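Local coordinates for CDP-glucose-4,6-dehydratase (Yersinia pseudotuberculosis, PDB 1RKX), which catalyses the NAD-dependent dehydration of CDP-D-glucose to CDP-4-keto-6-deoxy-D-glucose, an early step toward 3,6-dideoxy sugars, at residues Asn129-Ser132 and Asp133-Asp137; Leu243-Ala246 and Gln247-Thr251; Gln233-Leu236 and Glu237-Gly241; Val112-Leu115 and Glu116-His120. All coordinates share one frame; numbering follows the deposited sequence.

In the fold
Interaction 1 is buried beside the nicotinamide of the bound NAD, where strand 126-130 of the central parallel sheet runs out into a polar turn. Interaction 4 belongs to helix 100-121, just before that strand in the chain; Leu114 and Ile118 face the sheet, while its charged residues lie nearer a second subunit. Interactions 3 and 2 share helix 236-251: residues 233-241 form its buried, capped start, and residues 243-251 its later, partly exposed turns. Accordingly, interaction 3 has a histidine cap and a buried carboxylate, interaction 2 sorts aliphatic from polar side chains round a regular helix, and interaction 4 adds a salt bridge. The centres of interactions 3 and 4 lie 26 Å apart.

Interaction 1 (Asn129-Ser132 and Asp133-Asp137); sequences NITS and DKCYD. With NAD (nicotinamide-adenine-dinucleotide), chain G.
Ser132 reaches forward over the next turn and meets the backbone of Lys134 and Cys135. Its CB lies 3.7 Å from the backbone N of Lys134, and its OG, turned away from its own N (chi1 176°), accepts from that same N at 3.0 Å in a nearly straight bond. The aliphatic start of the lysine, CB and CG, packs against this oxygen while the ammonium end leads off. Beyond the turn OG also bonds the hydroxyl of Tyr157, and it sits 3.3 Å from C5N of the nicotinamide ring; a small hydroxyl suits a place shared by a backbone donor, a tyrosine and a cofactor. The carbonyl of Ser132 ties down the other end of the turn. Cys135 N donates to Ser132 O at 3.3 Å, coming from well above the carbonyl plane, and Cys135 SG, of modest size, lies 3.3 Å from Ser132 O and over the rim of one face of the Tyr136 ring, 4.0 Å above its plane. On the cofactor side Ile130 CG2 rests 3.5 Å from O4D of the NAD ribose, a greasy branch against the sugar. Lys161 bonds both Thr131 O and NAD. Ser132 beside Tyr157 and Lys161, the latter two spaced as in the YxxxK signature, is consistent with the Ser-Tyr-Lys arrangement of short-chain dehydrogenases/reductases, set just past the end of a Rossmann-fold strand.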
loop_
_atom_site.group_PDB
_atom_site.type_symbol
_atom_site.label_atom_id
_atom_site.label_comp_id
_atom_site.label_asym_id
_atom_site.label_seq_id
_atom_site.Cartn_x
_atom_site.Cartn_y
_atom_site.Cartn_z
ATOM N N ASN C 129 18.539 8.010 -17.199
ATOM C CA ASN C 129 18.149 6.791 -17.877
ATOM C C ASN C 129 16.666 6.797 -18.224
ATOM O O ASN C 129 15.811 6.790 -17.342
ATOM C CB ASN C 129 18.487 5.585 -16.995
ATOM C CG ASN C 129 17.945 4.295 -17.554
ATOM O OD1 ASN C 129 17.736 4.173 -18.761
ATOM N ND2 ASN C 129 17.726 3.313 -16.683
ATOM N N ILE C 130 16.376 6.814 -19.517
ATOM C CA ILE C 130 15.006 6.806 -20.003
ATOM C C ILE C 130 14.461 5.381 -19.967
ATOM O O ILE C 130 14.968 4.484 -20.652
ATOM C CB ILE C 130 14.908 7.324 -21.461
ATOM C CG1 ILE C 130 15.085 8.843 -21.496
ATOM C CG2 ILE C 130 13.556 6.959 -22.065
ATOM C CD1 ILE C 130 16.450 9.317 -21.050
ATOM N N THR C 131 13.433 5.170 -19.157
ATOM C CA THR C 131 12.828 3.850 -19.078
ATOM C C THR C 131 11.504 3.923 -19.832
ATOM O O THR C 131 11.502 3.910 -21.068
ATOM C CB THR C 131 12.641 3.410 -17.600
ATOM O OG1 THR C 131 11.841 4.364 -16.894
ATOM C CG2 THR C 131 14.000 3.296 -16.923
ATOM N N SER C 132 10.384 4.038 -19.123
ATOM C CA SER C 132 9.092 4.118 -19.799
ATOM C C SER C 132 7.963 4.359 -18.819
ATOM O O SER C 132 8.103 4.083 -17.638
ATOM C CB SER C 132 8.808 2.815 -20.556
ATOM O OG SER C 132 7.515 2.837 -21.145
ATOM N N ASP C 133 6.847 4.889 -19.309
ATOM C CA ASP C 133 5.695 5.096 -18.445
ATOM C C ASP C 133 5.131 3.699 -18.140
ATOM O O ASP C 133 4.397 3.512 -17.168
ATOM C CB ASP C 133 4.641 5.980 -19.138
ATOM C CG ASP C 133 4.106 5.369 -20.421
ATOM O OD1 ASP C 133 4.922 4.856 -21.219
ATOM O OD2 ASP C 133 2.869 5.416 -20.639
ATOM N N LYS C 134 5.515 2.715 -18.953
ATOM C CA LYS C 134 5.050 1.336 -18.781
ATOM C C LYS C 134 5.862 0.499 -17.784
ATOM O O LYS C 134 5.658 -0.707 -17.678
ATOM C CB LYS C 134 5.033 0.614 -20.135
ATOM C CG LYS C 134 4.219 1.325 -21.208
ATOM C CD LYS C 134 2.791 1.558 -20.750
ATOM C CE LYS C 134 1.999 2.357 -21.781
ATOM N NZ LYS C 134 1.855 1.617 -23.071
ATOM N N CYS C 135 6.777 1.122 -17.049
ATOM C CA CYS C 135 7.573 0.357 -16.093
ATOM C C CYS C 135 6.764 -0.030 -14.850
ATOM O O CYS C 135 7.161 -0.917 -14.100
ATOM C CB CYS C 135 8.804 1.157 -15.656
ATOM S SG CYS C 135 8.403 2.626 -14.719
ATOM N N TYR C 136 5.633 0.633 -14.633
ATOM C CA TYR C 136 4.814 0.359 -13.454
ATOM C C TYR C 136 3.961 -0.889 -13.536
ATOM O O TYR C 136 3.369 -1.180 -14.572
ATOM C CB TYR C 136 3.876 1.530 -13.149
ATOM C CG TYR C 136 4.566 2.819 -12.778
ATOM C CD1 TYR C 136 4.747 3.838 -13.723
ATOM C CD2 TYR C 136 5.021 3.031 -11.478
ATOM C CE1 TYR C 136 5.364 5.035 -13.373
ATOM C CE2 TYR C 136 5.640 4.225 -11.116
ATOM C CZ TYR C 136 5.807 5.220 -12.066
ATOM O OH TYR C 136 6.409 6.405 -11.720
ATOM N N ASP C 137 3.897 -1.619 -12.426
ATOM C CA ASP C 137 3.055 -2.799 -12.350
ATOM C C ASP C 137 1.663 -2.229 -12.617
ATOM O O ASP C 137 1.229 -1.308 -11.927
ATOM C CB ASP C 137 3.142 -3.403 -10.946
ATOM C CG ASP C 137 2.169 -4.539 -10.736
ATOM O OD1 ASP C 137 1.923 -5.301 -11.692
ATOM O OD2 ASP C 137 1.658 -4.680 -9.605
HETATM P PA NAD G . 13.044 4.907 -31.589
HETATM O O1A NAD G . 12.852 3.525 -32.079
HETATM O O2A NAD G . 12.805 6.009 -32.559
HETATM O O5B NAD G . 14.524 5.094 -30.990
HETATM C C5B NAD G . 15.177 3.959 -30.371
HETATM C C4B NAD G . 16.698 4.122 -30.398
HETATM O O4B NAD G . 17.153 2.902 -29.769
HETATM C C3B NAD G . 17.273 4.109 -31.806
HETATM O O3B NAD G . 18.183 5.223 -31.901
HETATM C C2B NAD G . 17.934 2.746 -31.883
HETATM O O2B NAD G . 19.035 2.690 -32.834
HETATM C C1B NAD G . 18.318 2.512 -30.445
HETATM N N9A NAD G . 18.582 1.111 -30.157
HETATM C C8A NAD G . 17.680 0.082 -30.084
HETATM N N7A NAD G . 18.238 -1.095 -29.814
HETATM C C5A NAD G . 19.585 -0.806 -29.708
HETATM C C6A NAD G . 20.701 -1.628 -29.439
HETATM N N6A NAD G . 20.678 -2.927 -29.220
HETATM N N1A NAD G . 21.933 -1.029 -29.401
HETATM C C2A NAD G . 21.993 0.324 -29.628
HETATM N N3A NAD G . 21.030 1.183 -29.886
HETATM C C4A NAD G . 19.824 0.550 -29.914
HETATM O O3 NAD G . 12.159 5.100 -30.319
HETATM P PN NAD G . 11.920 6.407 -29.364
HETATM O O1N NAD G . 10.494 6.712 -29.518
HETATM O O2N NAD G . 12.812 7.497 -29.834
HETATM O O5D NAD G . 12.207 5.838 -27.915
HETATM C C5D NAD G . 13.297 6.420 -27.192
HETATM C C4D NAD G . 13.376 5.819 -25.802
HETATM O O4D NAD G . 12.145 6.255 -25.135
HETATM C C3D NAD G . 13.370 4.298 -25.654
HETATM O O3D NAD G . 14.093 3.960 -24.454
HETATM C C2D NAD G . 11.885 3.996 -25.506
HETATM O O2D NAD G . 11.691 2.714 -24.884
HETATM C C1D NAD G . 11.447 5.140 -24.631
HETATM N N1N NAD G . 10.007 5.360 -24.689
HETATM C C2N NAD G . 9.376 5.980 -25.782
HETATM C C3N NAD G . 7.907 6.267 -25.765
HETATM C C7N NAD G . 7.335 6.970 -26.927
HETATM O O7N NAD G . 6.120 7.219 -26.884
HETATM N N7N NAD G . 8.059 7.344 -28.003
HETATM C C4N NAD G . 7.079 5.740 -24.614
HETATM C C5N NAD G . 7.903 5.081 -23.554
HETATM C C6N NAD G . 9.209 4.919 -23.589
#

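Interaction 2 (Leu243-Ala246 and Gln247-Thr251); sequences LLLA and QKLYT
Tyr250, whose CB rests on Ala246 O at 3.4 Å, holds its ring clear of the helix: Phe6 meets it edge-to-face, Lys10 makes a cation-pi contact with it, and its hydroxyl bonds Glu82. The other flat group, the Gln247 amide, turns OE1 to a water at a suspiciously short 2.5 Å; the water also donates weakly to Leu243 O, linking that carbonyl, one turn back, to the side chain, and Asn3 N bonds OE1 weakly. Both belong to the later turns of helix 236-251, which packs on the central Rossmann-type sheet. Regular i to i+4 bonds run through it, from Gln247 N to Leu243 O up to Tyr250 N to Ala246 O. The shortest, Leu249 N to Leu245 O at 2.8 Å, lies nearly along the C=O axis. Residue types sort by the side they face. Leu245 and Leu249, one turn apart, form the greasy ridge: Leu245 CG comes within 3.8 Å of Leu249 CD1, the two chains crossing at a slant, and both rest on strand 187-192. CG of Leu249 also lies close over Leu245 O, because chi1 of -73° swings it back along the helix. Ala246, with only a methyl, lets Trp7 lie close. On the partly exposed side a leucine and a lysine run side by side in the same direction. The lysine chain is extended until its last bend (chi4 60°), which lets Lys248 NZ hydrogen-bond the Leu314 carbonyl while lying 3.4 Å from Leu244 CD1.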
loop_
_atom_site.group_PDB
_atom_site.type_symbol
_atom_site.label_atom_id
_atom_site.label_comp_id
_atom_site.label_asym_id
_atom_site.label_seq_id
_atom_site.Cartn_x
_atom_site.Cartn_y
_atom_site.Cartn_z
ATOM N N LEU C 243 16.151 17.486 -19.623
ATOM C CA LEU C 243 17.220 18.488 -19.610
ATOM C C LEU C 243 17.269 19.206 -18.268
ATOM O O LEU C 243 18.343 19.397 -17.698
ATOM C CB LEU C 243 17.015 19.501 -20.742
ATOM C CG LEU C 243 17.175 18.979 -22.176
ATOM C CD1 LEU C 243 16.623 19.998 -23.166
ATOM C CD2 LEU C 243 18.643 18.685 -22.462
ATOM N N LEU C 244 16.102 19.597 -17.763
ATOM C CA LEU C 244 16.015 20.280 -16.477
ATOM C C LEU C 244 16.578 19.390 -15.377
ATOM O O LEU C 244 17.331 19.845 -14.514
ATOM C CB LEU C 244 14.555 20.625 -16.169
ATOM C CG LEU C 244 14.277 21.320 -14.838
ATOM C CD1 LEU C 244 15.000 22.668 -14.801
ATOM C CD2 LEU C 244 12.773 21.515 -14.677
ATOM N N LEU C 245 16.205 18.115 -15.404
ATOM C CA LEU C 245 16.687 17.163 -14.413
ATOM C C LEU C 245 18.202 16.990 -14.509
ATOM O O LEU C 245 18.889 16.947 -13.492
ATOM C CB LEU C 245 16.010 15.801 -14.607
ATOM C CG LEU C 245 16.505 14.659 -13.712
ATOM C CD1 LEU C 245 16.275 15.000 -12.250
ATOM C CD2 LEU C 245 15.778 13.370 -14.087
ATOM N N ALA C 246 18.713 16.881 -15.734
ATOM C CA ALA C 246 20.146 16.708 -15.942
ATOM C C ALA C 246 20.920 17.858 -15.311
ATOM O O ALA C 246 21.941 17.651 -14.651
ATOM C CB ALA C 246 20.455 16.636 -17.431
ATOM N N GLN C 247 20.431 19.073 -15.524
ATOM C CA GLN C 247 21.099 20.243 -14.979
ATOM C C GLN C 247 21.142 20.168 -13.459
ATOM O O GLN C 247 22.176 20.428 -12.848
ATOM C CB GLN C 247 20.383 21.523 -15.420
ATOM C CG GLN C 247 21.279 22.745 -15.353
ATOM C CD GLN C 247 20.546 24.029 -15.667
ATOM O OE1 GLN C 247 19.662 24.061 -16.529
ATOM N NE2 GLN C 247 20.920 25.104 -14.980
ATOM N N LYS C 248 20.021 19.795 -12.849
ATOM C CA LYS C 248 19.958 19.696 -11.400
ATOM C C LYS C 248 20.842 18.583 -10.853
ATOM O O LYS C 248 21.484 18.756 -9.822
ATOM C CB LYS C 248 18.512 19.511 -10.935
ATOM C CG LYS C 248 17.702 20.795 -10.994
ATOM C CD LYS C 248 16.368 20.645 -10.295
ATOM C CE LYS C 248 15.674 21.990 -10.137
ATOM N NZ LYS C 248 15.405 22.646 -11.444
ATOM N N LEU C 249 20.872 17.443 -11.536
ATOM C CA LEU C 249 21.719 16.332 -11.106
ATOM C C LEU C 249 23.179 16.784 -11.145
ATOM O O LEU C 249 23.973 16.446 -10.268
ATOM C CB LEU C 249 21.539 15.131 -12.040
ATOM C CG LEU C 249 20.229 14.344 -11.927
ATOM C CD1 LEU C 249 20.067 13.444 -13.148
ATOM C CD2 LEU C 249 20.223 13.541 -10.641
ATOM N N TYR C 250 23.516 17.550 -12.175
ATOM C CA TYR C 250 24.877 18.039 -12.356
ATOM C C TYR C 250 25.278 19.040 -11.276
ATOM O O TYR C 250 26.281 18.854 -10.582
ATOM C CB TYR C 250 25.011 18.701 -13.732
ATOM C CG TYR C 250 26.430 19.078 -14.112
ATOM C CD1 TYR C 250 27.160 18.302 -15.008
ATOM C CD2 TYR C 250 27.044 20.210 -13.569
ATOM C CE1 TYR C 250 28.465 18.638 -15.360
ATOM C CE2 TYR C 250 28.353 20.554 -13.910
ATOM C CZ TYR C 250 29.056 19.765 -14.806
ATOM O OH TYR C 250 30.349 20.100 -15.148
ATOM N N THR C 251 24.475 20.088 -11.131
ATOM C CA THR C 251 24.758 21.148 -10.169
ATOM C C THR C 251 24.430 20.851 -8.713
ATOM O O THR C 251 25.227 21.163 -7.834
ATOM C CB THR C 251 24.032 22.443 -10.562
ATOM O OG1 THR C 251 22.621 22.259 -10.407
ATOM C CG2 THR C 251 24.335 22.804 -12.010
HETATM O O HOH W 1 18.794 22.552 -18.314
#

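Interaction 3 (Gln233-Leu236 and Glu237-Gly241); sequences QHVL and EPLSG
His234 and Glu237 close the turn through which strand 229-234 passes into helix 236-251. Glu237 N donates to His234 O at 2.9 Å, from above the carbonyl plane, and the imidazole caps the new helix: His234 ND1 accepts from Leu236 N at 3.1 Å in an almost straight bond, the donor lying near the ring plane. With ND1 accepting, NE2 is the natural donor toward Glu349. The tight part follows directly. Pro238, which lacks an N-H to offer, suits a first helical turn, where His234 O is already taken by Glu237 N; its CD rests 3.2 Å from His234 O, and the extended side chain of Gln233 comes to the proline ring from the opposite direction, its amide end nearest. Val235 and Leu239 slant across each other, Val235 CG2 meeting Leu239 CD2 at 4.0 Å, while Leu239 CD1 lies over Val235 O. The N-H bond from Leu239 to that carbonyl is long and weak, whereas Ser240 N reaches Leu236 O at 2.9 Å; Ser240 OG also donates to Glu237 O at 2.6 Å.

Around the Glu237 carboxylate the fit is wetter, though still buried. The chain bends at chi2 (-89°), carrying OE2 to within 3.0 Å of a water that accepts from His234 N and can donate to OE2. Trp320 N also bonds OE2, while Arg319 N and the Tyr353 hydroxyl bond OE1. The whole turn is wedged between neighbours: Val235 lies on helix 20-31 and strand 196-197, and His234 packs against helix 322-338.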
loop_
_atom_site.group_PDB
_atom_site.type_symbol
_atom_site.label_atom_id
_atom_site.label_comp_id
_atom_site.label_asym_id
_atom_site.label_seq_id
_atom_site.Cartn_x
_atom_site.Cartn_y
_atom_site.Cartn_z
ATOM N N GLN C 233 1.606 13.876 -25.667
ATOM C CA GLN C 233 2.434 15.044 -25.383
ATOM C C GLN C 233 3.482 15.209 -26.474
ATOM O O GLN C 233 4.010 14.225 -27.002
ATOM C CB GLN C 233 3.123 14.905 -24.026
ATOM C CG GLN C 233 3.965 13.644 -23.878
ATOM C CD GLN C 233 4.567 13.498 -22.495
ATOM O OE1 GLN C 233 5.000 12.408 -22.106
ATOM N NE2 GLN C 233 4.609 14.599 -21.747
ATOM N N HIS C 234 3.777 16.456 -26.820
ATOM C CA HIS C 234 4.775 16.721 -27.841
ATOM C C HIS C 234 6.106 16.226 -27.290
ATOM O O HIS C 234 6.383 16.355 -26.091
ATOM C CB HIS C 234 4.835 18.219 -28.148
ATOM C CG HIS C 234 5.666 18.558 -29.345
ATOM N ND1 HIS C 234 7.044 18.586 -29.314
ATOM C CD2 HIS C 234 5.312 18.868 -30.614
ATOM C CE1 HIS C 234 7.503 18.901 -30.512
ATOM N NE2 HIS C 234 6.474 19.076 -31.320
ATOM N N VAL C 235 6.924 15.658 -28.168
ATOM C CA VAL C 235 8.216 15.113 -27.778
ATOM C C VAL C 235 9.090 16.085 -26.981
ATOM O O VAL C 235 9.854 15.669 -26.114
ATOM C CB VAL C 235 8.992 14.600 -29.026
ATOM C CG1 VAL C 235 9.218 15.737 -30.019
ATOM C CG2 VAL C 235 10.313 13.970 -28.596
ATOM N N LEU C 236 8.976 17.380 -27.254
ATOM C CA LEU C 236 9.789 18.346 -26.527
ATOM C C LEU C 236 9.383 18.520 -25.057
ATOM O O LEU C 236 10.180 18.986 -24.246
ATOM C CB LEU C 236 9.762 19.699 -27.242
ATOM C CG LEU C 236 10.317 19.696 -28.672
ATOM C CD1 LEU C 236 10.200 21.091 -29.271
ATOM C CD2 LEU C 236 11.778 19.230 -28.666
ATOM N N GLU C 237 8.155 18.139 -24.710
ATOM C CA GLU C 237 7.684 18.273 -23.330
ATOM C C GLU C 237 8.498 17.402 -22.364
ATOM O O GLU C 237 9.107 17.918 -21.430
ATOM C CB GLU C 237 6.191 17.938 -23.250
ATOM C CG GLU C 237 5.320 18.811 -24.170
ATOM C CD GLU C 237 4.825 20.099 -23.514
ATOM O OE1 GLU C 237 5.605 20.771 -22.799
ATOM O OE2 GLU C 237 3.645 20.452 -23.729
ATOM N N PRO C 238 8.513 16.072 -22.560
ATOM C CA PRO C 238 9.312 15.287 -21.619
ATOM C C PRO C 238 10.801 15.605 -21.741
ATOM O O PRO C 238 11.520 15.611 -20.744
ATOM C CB PRO C 238 8.986 13.841 -21.997
ATOM C CG PRO C 238 8.618 13.938 -23.459
ATOM C CD PRO C 238 7.774 15.192 -23.482
ATOM N N LEU C 239 11.261 15.878 -22.960
ATOM C CA LEU C 239 12.672 16.194 -23.163
ATOM C C LEU C 239 13.078 17.426 -22.352
ATOM O O LEU C 239 14.180 17.480 -21.805
ATOM C CB LEU C 239 12.970 16.407 -24.652
ATOM C CG LEU C 239 13.424 15.157 -25.422
ATOM C CD1 LEU C 239 12.436 14.019 -25.214
ATOM C CD2 LEU C 239 13.575 15.488 -26.899
ATOM N N SER C 240 12.191 18.414 -22.263
ATOM C CA SER C 240 12.514 19.605 -21.482
ATOM C C SER C 240 12.705 19.174 -20.035
ATOM O O SER C 240 13.563 19.700 -19.333
ATOM C CB SER C 240 11.406 20.663 -21.592
ATOM O OG SER C 240 10.177 20.226 -21.030
ATOM N N GLY C 241 11.912 18.197 -19.600
ATOM C CA GLY C 241 12.036 17.702 -18.240
ATOM C C GLY C 241 13.353 16.972 -18.039
ATOM O O GLY C 241 13.997 17.122 -17.003
HETATM O O HOH W 2 2.265 18.728 -25.764
#

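Interaction 4 (Val112-Leu115 and Glu116-His120); sequences VYLL and EAIRH
Leu114 and Ile118, one turn apart on helix 100-121, meet at their methyl ends, Leu114 CD2 lying 4.0 Å from Ile118 CD1 as the two chains pass at an angle. With CG1 of Ile118 anti to the carbonyl carbon (chi1 -67°), the branch folds back until it is 3.2 Å from Leu114 O, just beside the carbonyl that also takes the N-H of Ile118. These branched aliphatics suit the face that looks onto strand 83-86. Ala117, with only a methyl, has CB 3.4 Å from Tyr113 O and lets helix 69-79 come near. Four consecutive i to i+4 backbone bonds, from Glu116 N to Val112 O through Arg119 N to Leu115 O, keep these partners in step.

The next layer is ionic. Glu116, its CB seated on Val112 O, bends at chi2 and presents both oxygens to the following turn. Arg119 grips it side-on: NE donates to OE1 at 3.0 Å, in the guanidinium plane but 47° out of the carboxylate plane, and NH2 to the syn side of OE2 at 2.7 Å. His120 NE2 also reaches OE2, at 2.6 Å, from above the carboxylate plane, while its CE1 lies over one face of the guanidinium. Further out, Tyr171 of helix 156-175 bonds OE1, Phe175 makes a cation-pi contact with Arg119, and Val101 and Pro100 of a second subunit pack against Glu116 and Arg119. With two donors on OE2 and two on OE1, the carboxylate is probably held as an anion and fixed in rotation at the subunit boundary.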
loop_
_atom_site.group_PDB
_atom_site.type_symbol
_atom_site.label_atom_id
_atom_site.label_comp_id
_atom_site.label_asym_id
_atom_site.label_seq_id
_atom_site.Cartn_x
_atom_site.Cartn_y
_atom_site.Cartn_z
ATOM N N VAL C 112 22.520 -2.302 -18.007
ATOM C CA VAL C 112 23.581 -2.771 -17.119
ATOM C C VAL C 112 24.956 -2.401 -17.688
ATOM O O VAL C 112 25.809 -1.870 -16.968
ATOM C CB VAL C 112 23.514 -4.309 -16.919
ATOM C CG1 VAL C 112 24.788 -4.806 -16.232
ATOM C CG2 VAL C 112 22.288 -4.665 -16.073
ATOM N N TYR C 113 25.167 -2.669 -18.975
ATOM C CA TYR C 113 26.444 -2.352 -19.623
ATOM C C TYR C 113 26.750 -0.849 -19.603
ATOM O O TYR C 113 27.902 -0.441 -19.427
ATOM C CB TYR C 113 26.444 -2.851 -21.071
ATOM C CG TYR C 113 26.348 -4.361 -21.220
ATOM C CD1 TYR C 113 25.777 -4.925 -22.359
ATOM C CD2 TYR C 113 26.817 -5.225 -20.221
ATOM C CE1 TYR C 113 25.665 -6.304 -22.507
ATOM C CE2 TYR C 113 26.713 -6.615 -20.363
ATOM C CZ TYR C 113 26.133 -7.140 -21.508
ATOM O OH TYR C 113 26.005 -8.499 -21.667
ATOM N N LEU C 114 25.723 -0.028 -19.790
ATOM C CA LEU C 114 25.906 1.421 -19.778
ATOM C C LEU C 114 26.350 1.895 -18.395
ATOM O O LEU C 114 27.323 2.651 -18.265
ATOM C CB LEU C 114 24.603 2.131 -20.156
ATOM C CG LEU C 114 24.737 3.658 -20.101
ATOM C CD1 LEU C 114 24.814 4.205 -21.514
ATOM C CD2 LEU C 114 23.568 4.262 -19.347
ATOM N N LEU C 115 25.636 1.451 -17.363
ATOM C CA LEU C 115 25.958 1.830 -15.991
ATOM C C LEU C 115 27.324 1.294 -15.565
ATOM O O LEU C 115 28.064 1.967 -14.843
ATOM C CB LEU C 115 24.862 1.341 -15.034
ATOM C CG LEU C 115 23.491 1.995 -15.267
ATOM C CD1 LEU C 115 22.420 1.316 -14.413
ATOM C CD2 LEU C 115 23.585 3.482 -14.932
ATOM N N GLU C 116 27.673 0.095 -16.028
ATOM C CA GLU C 116 28.971 -0.489 -15.696
ATOM C C GLU C 116 30.089 0.353 -16.321
ATOM O O GLU C 116 31.117 0.610 -15.691
ATOM C CB GLU C 116 29.048 -1.931 -16.214
ATOM C CG GLU C 116 30.313 -2.700 -15.821
ATOM C CD GLU C 116 30.427 -2.965 -14.324
ATOM O OE1 GLU C 116 29.467 -2.689 -13.569
ATOM O OE2 GLU C 116 31.493 -3.464 -13.902
ATOM N N ALA C 117 29.881 0.786 -17.563
ATOM C CA ALA C 117 30.872 1.604 -18.254
ATOM C C ALA C 117 31.071 2.915 -17.502
ATOM O O ALA C 117 32.200 3.360 -17.280
ATOM C CB ALA C 117 30.419 1.882 -19.682
ATOM N N ILE C 118 29.963 3.529 -17.100
ATOM C CA ILE C 118 30.012 4.788 -16.372
ATOM C C ILE C 118 30.758 4.610 -15.052
ATOM O O ILE C 118 31.563 5.459 -14.652
ATOM C CB ILE C 118 28.583 5.313 -16.109
ATOM C CG1 ILE C 118 27.936 5.686 -17.446
ATOM C CG2 ILE C 118 28.619 6.503 -15.150
ATOM C CD1 ILE C 118 26.479 6.108 -17.350
ATOM N N ARG C 119 30.494 3.487 -14.393
ATOM C CA ARG C 119 31.121 3.162 -13.122
ATOM C C ARG C 119 32.648 3.122 -13.235
ATOM O O ARG C 119 33.362 3.671 -12.395
ATOM C CB ARG C 119 30.596 1.806 -12.642
ATOM C CG ARG C 119 31.110 1.343 -11.297
ATOM C CD ARG C 119 30.262 0.189 -10.777
ATOM N NE ARG C 119 30.648 -1.125 -11.285
ATOM C CZ ARG C 119 31.577 -1.892 -10.725
ATOM N NH1 ARG C 119 32.217 -1.469 -9.639
ATOM N NH2 ARG C 119 31.851 -3.089 -11.231
ATOM N N HIS C 120 33.145 2.486 -14.289
ATOM C CA HIS C 120 34.587 2.357 -14.478
ATOM C C HIS C 120 35.294 3.547 -15.114
ATOM O O HIS C 120 36.421 3.868 -14.741
ATOM C CB HIS C 120 34.884 1.085 -15.269
ATOM C CG HIS C 120 34.504 -0.166 -14.541
ATOM N ND1 HIS C 120 34.987 -0.468 -13.285
ATOM C CD2 HIS C 120 33.666 -1.176 -14.874
ATOM C CE1 HIS C 120 34.461 -1.610 -12.876
ATOM N NE2 HIS C 120 33.656 -2.059 -13.823
#